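Long-range contact in pollen receptor-like kinase 3 (Arabidopsis thaliana, PDB 5WLS), which is a leucine-rich-repeat receptor-like kinase of pollen, whose extracellular domain resembles the SERK co-receptors and probably takes part in signalling at the cell surface: residues S1-I13 against W21-I35. Residues are numbered along the deposited sequence; the frame is centred on the assembly and turned at random.
Sequences SEPLVRFKRSVNI and WRTGTDPCNGKWFGI. With NAG (2-acetamido-2-deoxy-beta-D-glucopyranose), chain E.
Val5, Arg6 and Arg9, on one flank of helix 3-9, face the irregular chain 21-35; the CA atoms of the two segments come closest at Glu2 and Thr23, 5.5 Å apart, and no hydrogen bond crosses between them. Val5 sends CG1 between two tryptophans: the methyl lies 3.3 Å from Trp21 CE3, approaching that ring obliquely, and 3.4 Å from CZ3 at the edge of the Trp32 ring, while Ile35 CD1 closes in at 3.8 Å. With CG1 anti to the backbone N (chi1 178°), this is the branch that meets the two indoles and Ile35. Arg9 comes over one face of Trp21 in a cation-pi contact, its CZ 4.2 Å from the centroid of the six-membered ring. Tilted 59° from the ring plane, the guanidinium brings NE closest to the indole, with NH2 further off over CZ2 and CE2; NH1 is held by the backbone O of Asp17. Trp32 CE3 and Ile35 CD1 cover the opposite face of Trp21, leaving the indole sandwiched. Its rotation is further fixed by NE1, which donates in the ring plane to Phe33 O. Trp32 NE1 donates to Thr25 OG1, tilted somewhat from its ring plane, and this hydroxyl in turn donates to Arg22 O within the turn 22-25. At the N-terminal end of the helix, the aliphatic part of Glu2 rests on the Thr23 and Thr25 carbonyls and Ser1 meets Pro27 CG; one turn further on, the Arg6 side chain runs across that of Thr23, its CD 3.3 Å from OG1. Beyond Pro27, Cys28 forms a disulfide with Cys37, and past the helix Asn12 carries an N-linked glycan. A short helix packed on a tryptophan-rich, disulfide-linked loop is the arrangement of the N-terminal cap of plant leucine-rich-repeat ectodomains, here covering one end of the solenoid.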
loop_
_atom_site.group_PDB
_atom_site.type_symbol
_atom_site.label_atom_id
_atom_site.label_comp_id
_atom_site.label_asym_id
_atom_site.label_seq_id
_atom_site.Cartn_x
_atom_site.Cartn_y
_atom_site.Cartn_z
ATOM N N SER A 1 -7.829 4.443 -23.010
ATOM C CA SER A 1 -7.023 3.891 -21.927
ATOM C C SER A 1 -5.521 4.060 -22.183
ATOM O O SER A 1 -4.696 3.613 -21.394
ATOM C CB SER A 1 -7.371 2.426 -21.678
ATOM O OG SER A 1 -8.598 2.324 -20.973
ATOM N N GLU A 2 -5.180 4.716 -23.283
ATOM C CA GLU A 2 -3.790 5.005 -23.621
ATOM C C GLU A 2 -3.296 6.366 -23.096
ATOM O O GLU A 2 -2.179 6.437 -22.551
ATOM C CB GLU A 2 -3.582 4.889 -25.142
ATOM C CG GLU A 2 -4.533 5.684 -26.046
ATOM C CD GLU A 2 -5.923 5.072 -26.155
ATOM O OE1 GLU A 2 -6.767 5.376 -25.288
ATOM O OE2 GLU A 2 -6.174 4.296 -27.101
ATOM N N PRO A 3 -4.087 7.483 -23.207
ATOM C CA PRO A 3 -3.500 8.805 -22.934
ATOM C C PRO A 3 -3.273 9.115 -21.465
ATOM O O PRO A 3 -2.380 9.884 -21.108
ATOM C CB PRO A 3 -4.534 9.764 -23.533
ATOM C CG PRO A 3 -5.824 9.072 -23.324
ATOM C CD PRO A 3 -5.535 7.602 -23.498
ATOM N N LEU A 4 -4.094 8.544 -20.607
ATOM C CA LEU A 4 -3.968 8.739 -19.167
ATOM C C LEU A 4 -2.832 7.910 -18.593
ATOM O O LEU A 4 -2.101 8.375 -17.704
ATOM C CB LEU A 4 -5.290 8.374 -18.502
ATOM C CG LEU A 4 -5.726 6.915 -18.637
ATOM C CD1 LEU A 4 -6.933 6.745 -17.859
ATOM C CD2 LEU A 4 -5.998 6.420 -20.025
ATOM N N VAL A 5 -2.711 6.670 -19.067
ATOM C CA VAL A 5 -1.572 5.824 -18.751
ATOM C C VAL A 5 -0.270 6.488 -19.188
ATOM O O VAL A 5 0.751 6.389 -18.493
ATOM C CB VAL A 5 -1.787 4.441 -19.386
ATOM C CG1 VAL A 5 -0.627 3.540 -19.131
ATOM C CG2 VAL A 5 -3.050 3.826 -18.818
ATOM N N ARG A 6 -0.279 7.208 -20.319
ATOM C CA ARG A 6 0.989 7.847 -20.649
ATOM C C ARG A 6 1.086 9.271 -20.101
ATOM O O ARG A 6 2.178 9.846 -20.111
ATOM C CB ARG A 6 1.240 7.851 -22.159
ATOM C CG ARG A 6 2.718 8.101 -22.475
ATOM C CD ARG A 6 2.974 9.115 -23.564
ATOM N NE ARG A 6 4.316 8.970 -24.128
ATOM C CZ ARG A 6 4.968 9.941 -24.760
ATOM N NH1 ARG A 6 4.403 11.129 -24.913
ATOM N NH2 ARG A 6 6.187 9.724 -25.242
ATOM N N PHE A 7 -0.002 9.819 -19.553
ATOM C CA PHE A 7 0.136 10.901 -18.580
ATOM C C PHE A 7 0.945 10.410 -17.397
ATOM O O PHE A 7 1.887 11.070 -16.948
ATOM C CB PHE A 7 -1.231 11.387 -18.071
ATOM C CG PHE A 7 -2.091 12.081 -19.092
ATOM C CD1 PHE A 7 -1.588 12.498 -20.314
ATOM C CD2 PHE A 7 -3.421 12.343 -18.798
ATOM C CE1 PHE A 7 -2.414 13.128 -21.227
ATOM C CE2 PHE A 7 -4.243 12.980 -19.702
ATOM C CZ PHE A 7 -3.737 13.375 -20.919
ATOM N N LYS A 8 0.585 9.229 -16.890
ATOM C CA LYS A 8 1.213 8.706 -15.687
ATOM C C LYS A 8 2.663 8.322 -15.945
ATOM O O LYS A 8 3.525 8.512 -15.076
ATOM C CB LYS A 8 0.415 7.508 -15.176
ATOM C CG LYS A 8 0.768 7.078 -13.772
ATOM C CD LYS A 8 1.677 5.867 -13.799
ATOM C CE LYS A 8 1.959 5.363 -12.401
ATOM N NZ LYS A 8 2.896 4.211 -12.427
ATOM N N ARG A 9 2.958 7.783 -17.127
ATOM C CA ARG A 9 4.348 7.483 -17.455
ATOM C C ARG A 9 5.211 8.736 -17.535
ATOM O O ARG A 9 6.408 8.677 -17.225
ATOM C CB ARG A 9 4.413 6.729 -18.780
ATOM C CG ARG A 9 5.810 6.523 -19.281
ATOM C CD ARG A 9 5.979 5.152 -19.866
ATOM N NE ARG A 9 5.888 4.071 -18.887
ATOM C CZ ARG A 9 6.919 3.323 -18.515
ATOM N NH1 ARG A 9 8.124 3.578 -18.991
ATOM N NH2 ARG A 9 6.755 2.347 -17.638
ATOM N N SER A 10 4.619 9.869 -17.896
ATOM C CA SER A 10 5.375 11.084 -18.179
ATOM C C SER A 10 5.568 11.925 -16.923
ATOM O O SER A 10 5.229 13.107 -16.893
ATOM C CB SER A 10 4.674 11.881 -19.270
ATOM O OG SER A 10 5.433 13.017 -19.651
ATOM N N VAL A 11 6.101 11.321 -15.862
ATOM C CA VAL A 11 6.474 12.104 -14.693
ATOM C C VAL A 11 7.997 12.153 -14.550
ATOM O O VAL A 11 8.609 13.177 -14.870
ATOM C CB VAL A 11 5.745 11.603 -13.426
ATOM C CG1 VAL A 11 6.074 10.148 -13.049
ATOM C CG2 VAL A 11 6.031 12.550 -12.290
ATOM N N ASN A 12 8.620 11.061 -14.097
ATOM C CA ASN A 12 10.074 10.973 -13.980
ATOM C C ASN A 12 10.501 9.527 -13.769
ATOM O O ASN A 12 10.227 8.930 -12.722
ATOM C CB ASN A 12 10.593 11.853 -12.837
ATOM C CG ASN A 12 11.034 13.220 -13.315
ATOM O OD1 ASN A 12 11.684 13.343 -14.354
ATOM N ND2 ASN A 12 10.670 14.257 -12.563
ATOM N N ILE A 13 11.178 8.962 -14.764
ATOM C CA ILE A 13 11.733 7.615 -14.703
ATOM C C ILE A 13 13.228 7.708 -14.989
ATOM O O ILE A 13 13.640 8.388 -15.936
ATOM C CB ILE A 13 11.014 6.683 -15.697
ATOM C CG1 ILE A 13 11.784 5.383 -15.917
ATOM C CG2 ILE A 13 10.760 7.407 -17.014
ATOM C CD1 ILE A 13 11.072 4.429 -16.855
ATOM N N TRP A 21 4.930 2.418 -24.027
ATOM C CA TRP A 21 3.548 2.786 -23.747
ATOM C C TRP A 21 3.111 3.830 -24.770
ATOM O O TRP A 21 2.801 4.983 -24.460
ATOM C CB TRP A 21 3.412 3.297 -22.312
ATOM C CG TRP A 21 3.524 2.218 -21.254
ATOM C CD1 TRP A 21 3.956 0.935 -21.432
ATOM C CD2 TRP A 21 3.159 2.327 -19.869
ATOM N NE1 TRP A 21 3.900 0.245 -20.243
ATOM C CE2 TRP A 21 3.413 1.076 -19.270
ATOM C CE3 TRP A 21 2.659 3.363 -19.077
ATOM C CZ2 TRP A 21 3.175 0.834 -17.917
ATOM C CZ3 TRP A 21 2.420 3.118 -17.731
ATOM C CH2 TRP A 21 2.678 1.865 -17.167
ATOM N N ARG A 22 3.117 3.383 -26.025
ATOM C CA ARG A 22 2.879 4.266 -27.157
ATOM C C ARG A 22 1.466 4.827 -27.110
ATOM O O ARG A 22 0.496 4.087 -26.935
ATOM C CB ARG A 22 3.113 3.512 -28.468
ATOM N N THR A 23 1.363 6.148 -27.275
ATOM C CA THR A 23 0.106 6.856 -27.068
ATOM C C THR A 23 -0.973 6.465 -28.071
ATOM O O THR A 23 -2.156 6.706 -27.811
ATOM C CB THR A 23 0.354 8.365 -27.133
ATOM O OG1 THR A 23 1.607 8.669 -26.508
ATOM C CG2 THR A 23 -0.753 9.128 -26.417
ATOM N N GLY A 24 -0.608 5.863 -29.200
ATOM C CA GLY A 24 -1.606 5.508 -30.188
ATOM C C GLY A 24 -1.872 4.022 -30.316
ATOM O O GLY A 24 -2.338 3.561 -31.362
ATOM N N THR A 25 -1.588 3.260 -29.261
ATOM C CA THR A 25 -1.767 1.815 -29.271
ATOM C C THR A 25 -2.548 1.377 -28.040
ATOM O O THR A 25 -2.496 2.020 -26.988
ATOM C CB THR A 25 -0.419 1.074 -29.316
ATOM O OG1 THR A 25 0.318 1.341 -28.116
ATOM C CG2 THR A 25 0.399 1.517 -30.521
ATOM N N ASP A 26 -3.272 0.269 -28.183
ATOM C CA ASP A 26 -4.128 -0.229 -27.110
ATOM C C ASP A 26 -3.277 -0.913 -26.044
ATOM O O ASP A 26 -2.448 -1.767 -26.376
ATOM C CB ASP A 26 -5.169 -1.197 -27.664
ATOM C CG ASP A 26 -5.834 -2.021 -26.583
ATOM O OD1 ASP A 26 -6.594 -1.443 -25.779
ATOM O OD2 ASP A 26 -5.597 -3.246 -26.538
ATOM N N PRO A 27 -3.455 -0.572 -24.762
ATOM C CA PRO A 27 -2.576 -1.123 -23.719
ATOM C C PRO A 27 -2.847 -2.578 -23.373
ATOM O O PRO A 27 -2.061 -3.157 -22.617
ATOM C CB PRO A 27 -2.850 -0.210 -22.516
ATOM C CG PRO A 27 -4.247 0.255 -22.727
ATOM C CD PRO A 27 -4.422 0.393 -24.217
ATOM N N CYS A 28 -3.908 -3.191 -23.892
ATOM C CA CYS A 28 -4.185 -4.601 -23.656
ATOM C C CYS A 28 -3.837 -5.488 -24.844
ATOM O O CYS A 28 -4.130 -6.686 -24.810
ATOM C CB CYS A 28 -5.651 -4.814 -23.243
ATOM S SG CYS A 28 -6.198 -3.801 -21.874
ATOM N N ASN A 29 -3.170 -4.948 -25.868
ATOM C CA ASN A 29 -2.727 -5.771 -26.985
ATOM C C ASN A 29 -1.697 -6.821 -26.574
ATOM O O ASN A 29 -1.423 -7.738 -27.357
ATOM C CB ASN A 29 -2.147 -4.880 -28.087
ATOM C CG ASN A 29 -0.928 -4.093 -27.633
ATOM O OD1 ASN A 29 -0.420 -4.269 -26.522
ATOM N ND2 ASN A 29 -0.444 -3.222 -28.506
ATOM N N GLY A 30 -1.128 -6.714 -25.373
ATOM C CA GLY A 30 -0.128 -7.641 -24.891
ATOM C C GLY A 30 1.293 -7.139 -25.012
ATOM O O GLY A 30 2.211 -7.800 -24.511
ATOM N N LYS A 31 1.502 -5.992 -25.660
ATOM C CA LYS A 31 2.831 -5.417 -25.807
ATOM C C LYS A 31 3.202 -4.494 -24.657
ATOM O O LYS A 31 4.393 -4.298 -24.393
ATOM C CB LYS A 31 2.927 -4.640 -27.124
ATOM C CG LYS A 31 2.482 -5.425 -28.344
ATOM C CD LYS A 31 3.454 -6.542 -28.686
ATOM C CE LYS A 31 3.055 -7.224 -29.985
ATOM N NZ LYS A 31 3.172 -6.304 -31.150
ATOM N N TRP A 32 2.213 -3.928 -23.970
ATOM C CA TRP A 32 2.465 -2.957 -22.911
ATOM C C TRP A 32 3.002 -3.689 -21.690
ATOM O O TRP A 32 2.243 -4.344 -20.969
ATOM C CB TRP A 32 1.178 -2.209 -22.579
ATOM C CG TRP A 32 0.800 -1.153 -23.568
ATOM C CD1 TRP A 32 0.586 -1.322 -24.905
ATOM C CD2 TRP A 32 0.508 0.222 -23.288
ATOM N NE1 TRP A 32 0.217 -0.131 -25.481
ATOM C CE2 TRP A 32 0.157 0.832 -24.509
ATOM C CE3 TRP A 32 0.519 1.000 -22.127
ATOM C CZ2 TRP A 32 -0.175 2.181 -24.602
ATOM C CZ3 TRP A 32 0.188 2.339 -22.222
ATOM C CH2 TRP A 32 -0.152 2.916 -23.450
ATOM N N PHE A 33 4.310 -3.584 -21.460
ATOM C CA PHE A 33 4.922 -4.280 -20.340
ATOM C C PHE A 33 4.485 -3.659 -19.025
ATOM O O PHE A 33 4.460 -2.437 -18.870
ATOM C CB PHE A 33 6.446 -4.267 -20.468
ATOM C CG PHE A 33 7.166 -4.219 -19.144
ATOM C CD1 PHE A 33 7.735 -3.031 -18.713
ATOM C CD2 PHE A 33 7.272 -5.340 -18.333
ATOM C CE1 PHE A 33 8.398 -2.959 -17.507
ATOM C CE2 PHE A 33 7.934 -5.271 -17.120
ATOM C CZ PHE A 33 8.498 -4.079 -16.708
ATOM N N GLY A 34 4.177 -4.519 -18.063
ATOM C CA GLY A 34 3.755 -4.067 -16.763
ATOM C C GLY A 34 2.310 -3.662 -16.696
ATOM O O GLY A 34 1.930 -2.922 -15.784
ATOM N N ILE A 35 1.473 -4.086 -17.640
ATOM C CA ILE A 35 0.051 -3.805 -17.535
ATOM C C ILE A 35 -0.788 -5.064 -17.589
ATOM O O ILE A 35 -0.524 -5.982 -18.371
ATOM C CB ILE A 35 -0.392 -2.710 -18.511
ATOM C CG1 ILE A 35 0.267 -1.516 -17.846
ATOM C CG2 ILE A 35 -1.920 -2.528 -18.598
ATOM C CD1 ILE A 35 -0.055 -0.181 -18.515
HETATM C C1 NAG E . 10.975 15.641 -12.858
HETATM C C2 NAG E . 11.181 16.462 -11.593
HETATM C C3 NAG E . 11.303 17.936 -11.952
HETATM C C4 NAG E . 12.425 18.134 -12.963
HETATM C C5 NAG E . 12.229 17.218 -14.173
HETATM C C6 NAG E . 13.396 17.250 -15.132
HETATM C C7 NAG E . 10.196 15.374 -9.630
HETATM C C8 NAG E . 8.996 15.274 -8.737
HETATM N N2 NAG E . 10.105 16.247 -10.640
HETATM O O3 NAG E . 11.554 18.699 -10.776
HETATM O O4 NAG E . 12.456 19.488 -13.400
HETATM O O5 NAG E . 12.081 15.852 -13.750
HETATM O O6 NAG E . 13.656 15.965 -15.680
HETATM O O7 NAG E . 11.202 14.696 -9.448
#